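Local atomic coordinates of MEM-A1 (Soil metagenome, PDB entry 6E0S), a protein that probably hydrolyses beta-lactam antibiotics with zinc at its active site, as expected of a subclass B3 metallo-beta-lactamase. Residues H169-V174 with P209-A214; H91-H96 with K128-Y133; A113-E118 with A163-G168; L195-F198 with R204-G207; N144-A147 with G151-V154. All blocks are in the same frame, centred on the assembly; numbering follows the deposited sequence.

Interactions 1 and 2, with centres 9 Å apart, meet at one zinc ion: 91-96 gives it two histidines and 169-174 the third. Interaction 3, its centre about 10 Å from that of interaction 1, joins strand 110-114 of the seven-stranded sheet to strand 159-165 of the five-stranded one; interaction 5 spans the same sheets at their edges, its centre about 10 Å from that of interaction 3. Along the chain interaction 2 comes first and crosses interaction 3, which encloses interaction 5; interaction 1 follows and encloses interaction 4. A hydrogen bond from His169 to Asn196 ties interaction 4 to the metal site. The zinc sits among loops; interaction 5 is a surface contact away from it.

Interaction 1. Residues H169-V174 with P209-A214; sequences HTQGGV and PAYPNA. With ZN (zinc ion), chain B.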
# COMPACT_ATOMS: atom_id res chain seq x y z
N HIS A 169 3.01 -7.64 8.66
CA HIS A 169 1.83 -8.19 8.00
C HIS A 169 2.23 -9.21 6.94
O HIS A 169 1.62 -10.29 6.84
CB HIS A 169 0.99 -7.07 7.39
CG HIS A 169 -0.33 -7.54 6.83
ND1 HIS A 169 -1.39 -7.87 7.63
CD2 HIS A 169 -0.75 -7.71 5.55
CE1 HIS A 169 -2.41 -8.27 6.88
NE2 HIS A 169 -2.04 -8.18 5.61
N THR A 170 3.25 -8.89 6.13
CA THR A 170 3.94 -9.83 5.25
C THR A 170 5.45 -9.71 5.43
O THR A 170 5.97 -8.75 6.01
CB THR A 170 3.64 -9.58 3.76
OG1 THR A 170 4.26 -8.34 3.36
CG2 THR A 170 2.12 -9.51 3.51
N GLN A 171 6.18 -10.67 4.85
CA GLN A 171 7.62 -10.57 4.95
C GLN A 171 8.18 -9.42 4.11
O GLN A 171 9.32 -8.99 4.35
CB GLN A 171 8.26 -11.89 4.53
CG GLN A 171 8.01 -13.00 5.51
CD GLN A 171 8.59 -14.30 5.01
OE1 GLN A 171 8.03 -14.93 4.12
NE2 GLN A 171 9.72 -14.70 5.56
N GLY A 172 7.41 -8.92 3.15
CA GLY A 172 7.91 -7.95 2.19
C GLY A 172 7.21 -6.59 2.16
O GLY A 172 7.46 -5.78 1.24
N GLY A 173 6.36 -6.33 3.15
CA GLY A 173 5.55 -5.12 3.11
C GLY A 173 6.38 -3.84 3.05
O GLY A 173 7.43 -3.72 3.71
N VAL A 174 5.89 -2.87 2.27
CA VAL A 174 6.58 -1.59 2.07
C VAL A 174 5.57 -0.45 2.16
O VAL A 174 4.48 -0.52 1.56
CB VAL A 174 7.34 -1.50 0.72
CG1 VAL A 174 7.99 -0.10 0.55
CG2 VAL A 174 8.38 -2.62 0.60
N PRO A 209 8.99 -20.57 13.25
CA PRO A 209 10.26 -20.73 12.54
C PRO A 209 10.17 -20.46 11.05
O PRO A 209 11.22 -20.24 10.42
CB PRO A 209 10.64 -22.19 12.83
CG PRO A 209 9.33 -22.86 13.18
CD PRO A 209 8.51 -21.82 13.86
N ALA A 210 8.96 -20.45 10.47
CA ALA A 210 8.80 -20.10 9.06
C ALA A 210 9.11 -18.63 8.80
O ALA A 210 9.51 -18.27 7.68
CB ALA A 210 7.37 -20.41 8.60
N TYR A 211 8.92 -17.78 9.80
CA TYR A 211 9.17 -16.34 9.67
C TYR A 211 9.62 -15.85 11.04
O TYR A 211 8.85 -15.24 11.80
CB TYR A 211 7.90 -15.61 9.20
CG TYR A 211 7.96 -14.08 9.05
CD1 TYR A 211 9.15 -13.35 9.21
CD2 TYR A 211 6.79 -13.37 8.75
CE1 TYR A 211 9.16 -11.96 9.08
CE2 TYR A 211 6.80 -11.99 8.63
CZ TYR A 211 7.98 -11.30 8.80
OH TYR A 211 7.94 -9.94 8.65
N PRO A 212 10.87 -16.14 11.42
CA PRO A 212 11.26 -15.96 12.82
C PRO A 212 11.25 -14.52 13.29
O PRO A 212 11.07 -14.30 14.49
CB PRO A 212 12.67 -16.58 12.89
CG PRO A 212 13.15 -16.59 11.49
CD PRO A 212 11.93 -16.82 10.64
N ASN A 213 11.39 -13.54 12.41
CA ASN A 213 11.44 -12.16 12.86
C ASN A 213 10.09 -11.46 12.78
O ASN A 213 10.04 -10.23 12.87
CB ASN A 213 12.49 -11.39 12.08
CG ASN A 213 13.90 -11.84 12.45
OD1 ASN A 213 14.14 -12.35 13.56
ND2 ASN A 213 14.83 -11.70 11.52
N ALA A 214 9.00 -12.21 12.67
CA ALA A 214 7.71 -11.58 12.41
C ALA A 214 7.34 -10.57 13.49
O ALA A 214 6.94 -9.44 13.19
CB ALA A 214 6.63 -12.66 12.27
ZN ZN B . -2.45 -8.62 3.41
O HOH W 1 -4.35 -9.04 3.12
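Gln171 and Tyr211 make a CH-pi contact, with CG of Gln171 3.4 Å from the centroid of the Tyr211 ring and only 10° off its normal. Ala214 CB covers the opposite face of the ring, which is thus clamped between an aliphatic chain and a methyl group. Beyond CG the glutamine runs on extended (chi2 177°), and its amide is carried along the ring until NE2 lies 3.9 Å from Tyr211 CD1; the amide and ring planes are 43° apart.

The 169-174 loop follows strand 159-165 and supplies the third zinc histidine of this metallo-beta-lactamase fold: His169 NE2 lies 2.3 Å from the zinc, whose other ligands are His91, His93 and water 1. On the far side of the imidazole, ND1 is hydrogen-bonded to Asn196 O, which fixes the rotation of the ring.

Hydrogen bonds shape both loops. Gly172 N donates to Thr170 OG1 over 3.2 Å in an ST turn, and the same hydroxyl also bonds Glu92 OE2. Tyr211 to Ala214 is a type I turn, which folds Ala214 back against the ring. The polar ends find partners further off, Gln171 OE1 at Ser127 OG and Tyr211 OH at Asp217 OD2.

Interaction 2. Residues H91-H96 with K128-Y133; sequences HEHFDH and KGDPQY. With ZN (zinc ion), chain B.
His93 joins the zinc to Asp130: its ND1 binds the metal at 2.4 Å, while NE2 donates to the carboxylate. The stronger bond runs from His93 NE2 to Asp130 OD1, 2.8 Å long with an N-H...O angle of 150°. OD1 is met on its syn side and lies close to the imidazole plane, although the ring and carboxylate planes are turned 41° apart. A second, weak bond reaches Asp130 OD2 from the same His93 NE2 at 2.9 Å, so the N-H is shared unequally. With His93 fixed as a donor at NE2, ND1 keeps its lone pair for the metal. His91 NE2, 2.3 Å from the zinc, and water 1 are further ligands, and His169 completes the set.

The segment 91-96 reads HEHFDH, the HxHxDH signature of metallo-beta-lactamases. In subclass B3 relatives its last two residues, here Asp95 and His96, serve a second zinc.

One shell out, Asp130 has CG anti to its backbone N, which points the carboxylate at His93. Gln132 N donates to the anti lone pair of Asp130 OD2 over 2.9 Å, closing an Asx turn inside the type I turn from Asp130 to Tyr133. Gln132 then sends its extended side chain back past the histidine, NE2 coming 3.4 Å from His93 CE1, with the amide plane 74° from the ring. His91 is steadied through ND1, hydrogen-bonded to Asp193.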
# COMPACT_ATOMS: atom_id res chain seq x y z
N HIS A 91 1.98 -4.57 -0.27
CA HIS A 91 2.38 -5.92 0.11
C HIS A 91 1.77 -6.97 -0.83
O HIS A 91 0.80 -6.74 -1.56
CB HIS A 91 2.06 -6.21 1.60
CG HIS A 91 0.60 -6.35 1.90
ND1 HIS A 91 -0.16 -5.31 2.38
CD2 HIS A 91 -0.23 -7.41 1.79
CE1 HIS A 91 -1.41 -5.72 2.54
NE2 HIS A 91 -1.48 -6.99 2.18
N GLU A 92 2.41 -8.13 -0.79
CA GLU A 92 2.37 -9.12 -1.86
C GLU A 92 1.22 -10.10 -1.69
O GLU A 92 1.39 -11.31 -1.84
CB GLU A 92 3.72 -9.82 -1.95
CG GLU A 92 4.21 -10.55 -0.63
CD GLU A 92 5.01 -9.66 0.36
OE1 GLU A 92 5.90 -10.18 1.08
OE2 GLU A 92 4.72 -8.44 0.44
N HIS A 93 0.04 -9.61 -1.34
CA HIS A 93 -1.14 -10.43 -1.16
C HIS A 93 -2.12 -10.13 -2.28
O HIS A 93 -2.17 -9.02 -2.83
CB HIS A 93 -1.81 -10.18 0.20
CG HIS A 93 -1.13 -10.85 1.36
ND1 HIS A 93 -1.51 -10.65 2.67
CD2 HIS A 93 -0.07 -11.70 1.41
CE1 HIS A 93 -0.74 -11.36 3.47
NE2 HIS A 93 0.14 -12.01 2.73
N PHE A 94 -2.91 -11.15 -2.61
CA PHE A 94 -3.97 -11.09 -3.62
C PHE A 94 -4.78 -9.79 -3.63
O PHE A 94 -5.08 -9.27 -4.70
CB PHE A 94 -4.90 -12.29 -3.38
CG PHE A 94 -5.93 -12.52 -4.46
CD1 PHE A 94 -5.61 -13.27 -5.59
CD2 PHE A 94 -7.24 -12.06 -4.30
CE1 PHE A 94 -6.56 -13.52 -6.57
CE2 PHE A 94 -8.20 -12.32 -5.30
CZ PHE A 94 -7.85 -13.04 -6.42
N ASP A 95 -5.14 -9.24 -2.46
CA ASP A 95 -6.06 -8.11 -2.47
C ASP A 95 -5.39 -6.78 -2.77
O ASP A 95 -6.10 -5.78 -2.93
CB ASP A 95 -6.81 -8.02 -1.14
CG ASP A 95 -7.84 -9.13 -0.97
OD1 ASP A 95 -7.89 -9.73 0.11
OD2 ASP A 95 -8.59 -9.41 -1.91
N HIS A 96 -4.06 -6.73 -2.87
CA HIS A 96 -3.36 -5.48 -3.15
C HIS A 96 -2.40 -5.61 -4.31
O HIS A 96 -2.14 -4.63 -5.01
CB HIS A 96 -2.60 -5.01 -1.90
CG HIS A 96 -3.50 -4.80 -0.72
ND1 HIS A 96 -4.26 -3.66 -0.55
CD2 HIS A 96 -3.79 -5.60 0.34
CE1 HIS A 96 -4.97 -3.76 0.56
NE2 HIS A 96 -4.69 -4.92 1.13
N LYS A 128 6.16 -19.47 1.92
CA LYS A 128 5.89 -20.41 3.02
C LYS A 128 6.08 -19.75 4.38
O LYS A 128 5.61 -20.29 5.39
CB LYS A 128 6.77 -21.66 2.90
CG LYS A 128 6.45 -22.54 1.68
CD LYS A 128 7.17 -23.88 1.79
CE LYS A 128 6.63 -24.94 0.83
NZ LYS A 128 6.98 -26.33 1.32
N GLY A 129 6.74 -18.61 4.43
CA GLY A 129 6.85 -17.85 5.65
C GLY A 129 5.80 -16.77 5.80
O GLY A 129 5.90 -15.97 6.74
N ASP A 130 4.80 -16.71 4.93
CA ASP A 130 3.78 -15.68 5.08
C ASP A 130 2.96 -15.98 6.33
O ASP A 130 2.62 -17.13 6.57
CB ASP A 130 2.86 -15.61 3.87
CG ASP A 130 2.14 -14.26 3.75
OD1 ASP A 130 2.53 -13.45 2.89
OD2 ASP A 130 1.18 -14.04 4.50
N PRO A 131 2.65 -14.95 7.15
CA PRO A 131 1.79 -15.19 8.31
C PRO A 131 0.46 -15.82 7.91
O PRO A 131 -0.18 -16.49 8.72
CB PRO A 131 1.58 -13.78 8.90
CG PRO A 131 2.84 -13.02 8.51
CD PRO A 131 3.19 -13.57 7.11
N GLN A 132 0.03 -15.62 6.66
CA GLN A 132 -1.24 -16.18 6.19
C GLN A 132 -1.03 -17.35 5.25
O GLN A 132 -1.99 -17.79 4.60
CB GLN A 132 -2.10 -15.11 5.52
CG GLN A 132 -2.33 -13.87 6.37
CD GLN A 132 -3.33 -12.91 5.77
OE1 GLN A 132 -4.33 -13.34 5.17
NE2 GLN A 132 -3.10 -11.62 5.95
N TYR A 133 0.19 -17.91 5.20
CA TYR A 133 0.45 -19.02 4.28
C TYR A 133 -0.54 -20.15 4.52
O TYR A 133 -0.76 -20.60 5.66
CB TYR A 133 1.88 -19.54 4.43
CG TYR A 133 2.15 -20.75 3.54
CD1 TYR A 133 2.22 -22.03 4.07
CD2 TYR A 133 2.30 -20.59 2.17
CE1 TYR A 133 2.45 -23.13 3.23
CE2 TYR A 133 2.53 -21.67 1.34
CZ TYR A 133 2.60 -22.93 1.87
OH TYR A 133 2.83 -23.98 1.04
ZN ZN B . -2.45 -8.62 3.41
O HOH W 1 -4.35 -9.04 3.12

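Interaction 3. Residues A113-E118 with A163-G168; sequences ASVQGE and ARYTPG
This contact joins the two sheets of the metallo-beta-lactamase alpha-beta/beta-alpha sandwich, through a tyrosine at the end of one strand and a helix N-terminus on the other side. Strand 110-114 belongs to the seven-stranded sheet and runs directly into helix 115-123; strand 159-165 belongs to the five-stranded sheet and ends at Tyr165, whose side chain spans the gap.

The ring meets Ser114 first. Ser114 CB lies 3.6 Å from both Tyr165 CZ and Tyr165 CE1, approaching obliquely, so the contact is made near the hydroxyl end of the ring. Val115 comes up beside the phenol, its CG2 methyl 3.7 Å from Tyr165 OH.

Polar contacts surround this packing. Tyr165 OH is hydrogen-bonded to Val148 O, at the end of the neighbouring strand 145-148, so the phenol ties its own strand both to strand 145-148 and to the start of helix 115-123. Ser114 is the N-cap of helix 115-123: its OG takes the N-H of Gly117 at 2.9 Å. Rotated to lie between the backbone N and the carbonyl carbon (chi1 62°), this OG can reach forward to the first helical turn. It is hydrogen-bonded to Gly172 O as well, which connects the cap to the loop that follows the zinc ligand His169. Val174 of strand 174-182 touches both Ser114 and Tyr165.

In the first turn of the helix, the same tyrosine oxygen, Tyr165 OH, accepts from Val115 N through a nearly straight bond, 3.2 Å long with an N-H...O angle of 162°.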
# COMPACT_ATOMS: atom_id res chain seq x y z
N ALA A 113 9.06 -3.52 -5.83
CA ALA A 113 8.72 -4.10 -4.53
C ALA A 113 10.00 -4.30 -3.73
O ALA A 113 11.11 -4.23 -4.26
CB ALA A 113 7.99 -5.47 -4.70
N SER A 114 9.82 -4.58 -2.44
CA SER A 114 10.96 -5.02 -1.64
C SER A 114 11.56 -6.31 -2.19
O SER A 114 10.97 -7.03 -3.01
CB SER A 114 10.53 -5.27 -0.19
OG SER A 114 9.55 -6.31 -0.18
N VAL A 115 12.75 -6.65 -1.68
CA VAL A 115 13.38 -7.90 -2.10
C VAL A 115 12.47 -9.09 -1.83
O VAL A 115 12.25 -9.95 -2.69
CB VAL A 115 14.75 -8.06 -1.42
CG1 VAL A 115 15.36 -9.40 -1.75
CG2 VAL A 115 15.66 -6.93 -1.85
N GLN A 116 11.89 -9.15 -0.63
CA GLN A 116 11.02 -10.28 -0.32
C GLN A 116 9.72 -10.22 -1.12
O GLN A 116 9.22 -11.25 -1.59
CB GLN A 116 10.72 -10.33 1.18
CG GLN A 116 11.92 -10.81 2.03
CD GLN A 116 12.39 -12.20 1.62
OE1 GLN A 116 13.58 -12.42 1.39
NE2 GLN A 116 11.45 -13.14 1.50
N GLY A 117 9.14 -9.03 -1.23
CA GLY A 117 7.89 -8.91 -1.98
C GLY A 117 8.06 -9.23 -3.45
O GLY A 117 7.19 -9.87 -4.06
N GLU A 118 9.19 -8.81 -4.03
CA GLU A 118 9.45 -9.04 -5.44
C GLU A 118 9.42 -10.53 -5.77
O GLU A 118 8.97 -10.92 -6.85
CB GLU A 118 10.79 -8.42 -5.84
CG GLU A 118 10.98 -8.29 -7.35
CD GLU A 118 11.56 -9.54 -7.98
OE1 GLU A 118 12.10 -10.38 -7.23
OE2 GLU A 118 11.48 -9.70 -9.22
N ALA A 163 10.98 4.21 -0.66
CA ALA A 163 10.55 2.95 -0.06
C ALA A 163 10.92 2.90 1.42
O ALA A 163 12.09 3.12 1.80
CB ALA A 163 11.19 1.75 -0.78
N ARG A 164 9.93 2.62 2.26
CA ARG A 164 10.17 2.42 3.69
C ARG A 164 9.71 1.01 4.04
O ARG A 164 8.51 0.75 4.13
CB ARG A 164 9.43 3.46 4.54
CG ARG A 164 9.86 4.91 4.22
CD ARG A 164 11.32 5.15 4.57
NE ARG A 164 11.64 4.93 6.00
CZ ARG A 164 11.60 5.86 6.96
NH1 ARG A 164 11.25 7.11 6.66
NH2 ARG A 164 11.92 5.55 8.21
N TYR A 165 10.66 0.10 4.24
CA TYR A 165 10.29 -1.27 4.56
C TYR A 165 9.45 -1.28 5.83
O TYR A 165 9.86 -0.73 6.86
CB TYR A 165 11.56 -2.11 4.74
CG TYR A 165 12.19 -2.65 3.46
CD1 TYR A 165 11.98 -2.05 2.24
CD2 TYR A 165 13.05 -3.75 3.52
CE1 TYR A 165 12.57 -2.59 1.05
CE2 TYR A 165 13.67 -4.27 2.38
CZ TYR A 165 13.42 -3.70 1.15
OH TYR A 165 14.02 -4.23 0.02
N THR A 166 8.27 -1.90 5.77
CA THR A 166 7.42 -2.07 6.95
C THR A 166 6.86 -3.49 6.98
O THR A 166 5.64 -3.70 6.92
CB THR A 166 6.28 -1.05 6.96
OG1 THR A 166 5.54 -1.13 5.73
CG2 THR A 166 6.82 0.38 7.16
N PRO A 167 7.73 -4.49 7.07
CA PRO A 167 7.24 -5.87 7.13
C PRO A 167 6.57 -6.19 8.47
O PRO A 167 6.72 -5.48 9.47
CB PRO A 167 8.51 -6.70 6.94
CG PRO A 167 9.64 -5.83 7.52
CD PRO A 167 9.21 -4.42 7.14
N GLY A 168 5.81 -7.30 8.45
CA GLY A 168 5.21 -7.86 9.66
C GLY A 168 3.85 -8.45 9.32
O GLY A 168 3.55 -9.62 9.63

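Interaction 4. Residues L195-F198 with R204-G207; sequences LNAF and RYSG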
# COMPACT_ATOMS: atom_id res chain seq x y z
N LEU A 195 -0.44 -2.81 8.82
CA LEU A 195 0.37 -3.14 9.98
C LEU A 195 -0.32 -4.17 10.87
O LEU A 195 0.05 -4.33 12.03
CB LEU A 195 0.70 -1.88 10.79
CG LEU A 195 1.51 -0.78 10.11
CD1 LEU A 195 1.63 0.44 11.04
CD2 LEU A 195 2.88 -1.36 9.70
N ASN A 196 -1.32 -4.86 10.35
CA ASN A 196 -2.16 -5.74 11.15
C ASN A 196 -1.52 -7.11 11.33
O ASN A 196 -1.17 -7.79 10.35
CB ASN A 196 -3.54 -5.85 10.50
CG ASN A 196 -4.41 -4.64 10.81
OD1 ASN A 196 -3.95 -3.65 11.42
ND2 ASN A 196 -5.68 -4.72 10.41
N ALA A 197 -1.34 -7.50 12.58
CA ALA A 197 -0.91 -8.86 12.92
C ALA A 197 -2.05 -9.83 12.68
O ALA A 197 -2.86 -10.10 13.58
CB ALA A 197 -0.43 -8.92 14.38
N PHE A 198 -2.14 -10.37 11.48
CA PHE A 198 -3.19 -11.32 11.13
C PHE A 198 -2.53 -12.60 10.66
O PHE A 198 -1.57 -12.55 9.88
CB PHE A 198 -4.11 -10.74 10.04
CG PHE A 198 -5.29 -11.60 9.75
CD1 PHE A 198 -5.26 -12.51 8.71
CD2 PHE A 198 -6.42 -11.54 10.56
CE1 PHE A 198 -6.36 -13.34 8.46
CE2 PHE A 198 -7.53 -12.36 10.31
CZ PHE A 198 -7.49 -13.26 9.26
N ARG A 204 2.00 -18.28 14.28
CA ARG A 204 1.88 -17.53 15.52
C ARG A 204 2.94 -16.44 15.54
O ARG A 204 4.12 -16.74 15.37
CB ARG A 204 2.05 -18.43 16.74
CG ARG A 204 0.99 -19.50 16.88
CD ARG A 204 1.42 -20.53 17.91
NE ARG A 204 1.96 -19.92 19.12
CZ ARG A 204 1.23 -19.60 20.19
NH1 ARG A 204 -0.08 -19.83 20.21
NH2 ARG A 204 1.81 -19.05 21.25
N TYR A 205 2.51 -15.20 15.76
CA TYR A 205 3.47 -14.11 15.91
C TYR A 205 4.34 -14.31 17.15
O TYR A 205 5.49 -13.86 17.17
CB TYR A 205 2.75 -12.76 15.96
CG TYR A 205 2.38 -12.23 14.59
CD1 TYR A 205 3.22 -11.35 13.91
CD2 TYR A 205 1.21 -12.63 13.96
CE1 TYR A 205 2.91 -10.87 12.65
CE2 TYR A 205 0.88 -12.16 12.70
CZ TYR A 205 1.73 -11.28 12.05
OH TYR A 205 1.41 -10.82 10.77
N SER A 206 3.81 -14.98 18.18
CA SER A 206 4.58 -15.29 19.39
C SER A 206 5.83 -16.10 19.08
O SER A 206 6.69 -16.24 19.96
CB SER A 206 3.74 -16.09 20.38
OG SER A 206 2.45 -15.54 20.51
N GLY A 207 5.95 -16.67 17.88
CA GLY A 207 7.11 -17.48 17.54
C GLY A 207 6.78 -18.47 16.46
O GLY A 207 6.02 -19.42 16.69
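An inverse gamma turn centred on Ala197, in the long loop between strand 185-192 and helix 214-226, packs against a tyrosine from further along the same loop. Ala197 CB sits over the face of the Tyr205 ring in a CH-pi contact, 3.9 Å from the centroid and 12° off the normal. The backbone joins in toward the phenol end, with Ala197 CA 3.7 Å from Tyr205 CZ. Where the chain goes on into Phe198 it passes to the side of the ring: Phe198 C lies at the edge, in the ring plane, so the loop wraps from a face to the rim of the tyrosine.

Tyr205 is the second residue of a type I turn from Arg204 to Gly207, closed by Gly207 N donating to Arg204 O at 3.1 Å. With CG anti to the carbonyl carbon (chi1 -81°), its ring extends from the turn to Ala197. Tyr205 OH comes no nearer than 3.6 Å to Phe198 O and makes no hydrogen bond to it; it bonds instead to Gly168 O. Asn196 O takes the ND1 proton of the zinc ligand His169, so the two halves of the loop are hydrogen-bonded to that histidine and to the residue before it.

Helix 263-285 lies against this loop, with Leu275 on Ala197 and Glu282 bonded to Tyr205 N and Ser206 OG. Helix 214-226 adds Ile218 against Ala197 and Ala214 against the Tyr205 ring.

Interaction 5. Residues N144-A147 with G151-V154; sequences NTRA and GEVV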
# COMPACT_ATOMS: atom_id res chain seq x y z
N ASN A 144 8.90 -8.13 -15.56
CA ASN A 144 9.46 -6.77 -15.53
C ASN A 144 9.41 -6.18 -14.12
O ASN A 144 8.99 -5.04 -13.90
CB ASN A 144 8.73 -5.86 -16.54
CG ASN A 144 8.97 -6.26 -18.01
OD1 ASN A 144 9.89 -7.04 -18.35
ND2 ASN A 144 8.16 -5.70 -18.90
N THR A 145 9.87 -6.95 -13.14
CA THR A 145 9.93 -6.46 -11.77
C THR A 145 11.34 -5.97 -11.44
O THR A 145 12.30 -6.27 -12.15
CB THR A 145 9.51 -7.53 -10.75
OG1 THR A 145 10.39 -8.65 -10.84
CG2 THR A 145 8.09 -8.00 -10.99
N ARG A 146 11.44 -5.21 -10.36
CA ARG A 146 12.74 -4.79 -9.86
C ARG A 146 12.61 -4.62 -8.35
O ARG A 146 11.64 -4.03 -7.89
CB ARG A 146 13.19 -3.47 -10.49
CG ARG A 146 14.43 -2.87 -9.86
CD ARG A 146 15.15 -1.88 -10.79
NE ARG A 146 14.26 -0.87 -11.37
CZ ARG A 146 13.96 0.28 -10.78
NH1 ARG A 146 14.46 0.59 -9.59
NH2 ARG A 146 13.14 1.14 -11.38
N ALA A 147 13.57 -5.14 -7.59
CA ALA A 147 13.51 -4.97 -6.14
C ALA A 147 14.05 -3.60 -5.78
O ALA A 147 14.99 -3.11 -6.42
CB ALA A 147 14.35 -6.04 -5.43
N GLY A 151 14.71 2.54 2.07
CA GLY A 151 15.17 3.90 1.89
C GLY A 151 15.50 4.29 0.46
O GLY A 151 15.87 5.45 0.24
N GLU A 152 15.39 3.38 -0.50
CA GLU A 152 15.68 3.72 -1.89
C GLU A 152 14.65 4.70 -2.43
O GLU A 152 13.43 4.56 -2.21
CB GLU A 152 15.68 2.46 -2.75
CG GLU A 152 15.93 2.74 -4.22
CD GLU A 152 16.15 1.47 -5.03
OE1 GLU A 152 16.02 1.54 -6.27
OE2 GLU A 152 16.48 0.42 -4.43
N VAL A 153 15.12 5.70 -3.18
CA VAL A 153 14.23 6.71 -3.75
C VAL A 153 13.94 6.36 -5.20
O VAL A 153 14.86 6.27 -6.03
CB VAL A 153 14.83 8.11 -3.64
CG1 VAL A 153 13.89 9.13 -4.27
CG2 VAL A 153 15.07 8.44 -2.20
N VAL A 154 12.66 6.20 -5.53
CA VAL A 154 12.21 5.93 -6.89
C VAL A 154 11.97 7.27 -7.57
O VAL A 154 11.15 8.07 -7.09
CB VAL A 154 10.94 5.08 -6.86
CG1 VAL A 154 10.42 4.80 -8.26
CG2 VAL A 154 11.19 3.77 -6.09
O HOH W 2 15.92 -0.55 -7.68
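Arg146 and Glu152 cross obliquely at the surface and form a long salt bridge, Arg146 NH1 standing 3.8 Å from Glu152 OE1. The arginine leaves its strand with CG opposite the backbone N (chi1 171°), then bends at chi3 (50°), which swings the guanidinium round to present an edge to the acid. Glu152, by contrast, is extended along its whole length and delivers its carboxylate directly. OE1 lies near the guanidinium plane, and the two flat groups are only 25° apart.

Strand 145-148 is an outermost strand of the seven-stranded sheet and strand 153-156 an outermost strand of the five-stranded one, so the pair spans the edges of the two sheets of the sandwich, next to the short connection between them.

Water 2 does much of the bridging. Lying in the guanidinium plane, it accepts from Arg146 NH1 at 2.7 Å; it donates to Glu152 OE1 and, over 3.0 Å, to Ala147 O. One water thus joins both charged groups and a strand carbonyl. The other carboxylate oxygen, Glu152 OE2, takes the N-H of Ala149 in the connection. The arginine side chain also touches Leu112 of strand 110-114.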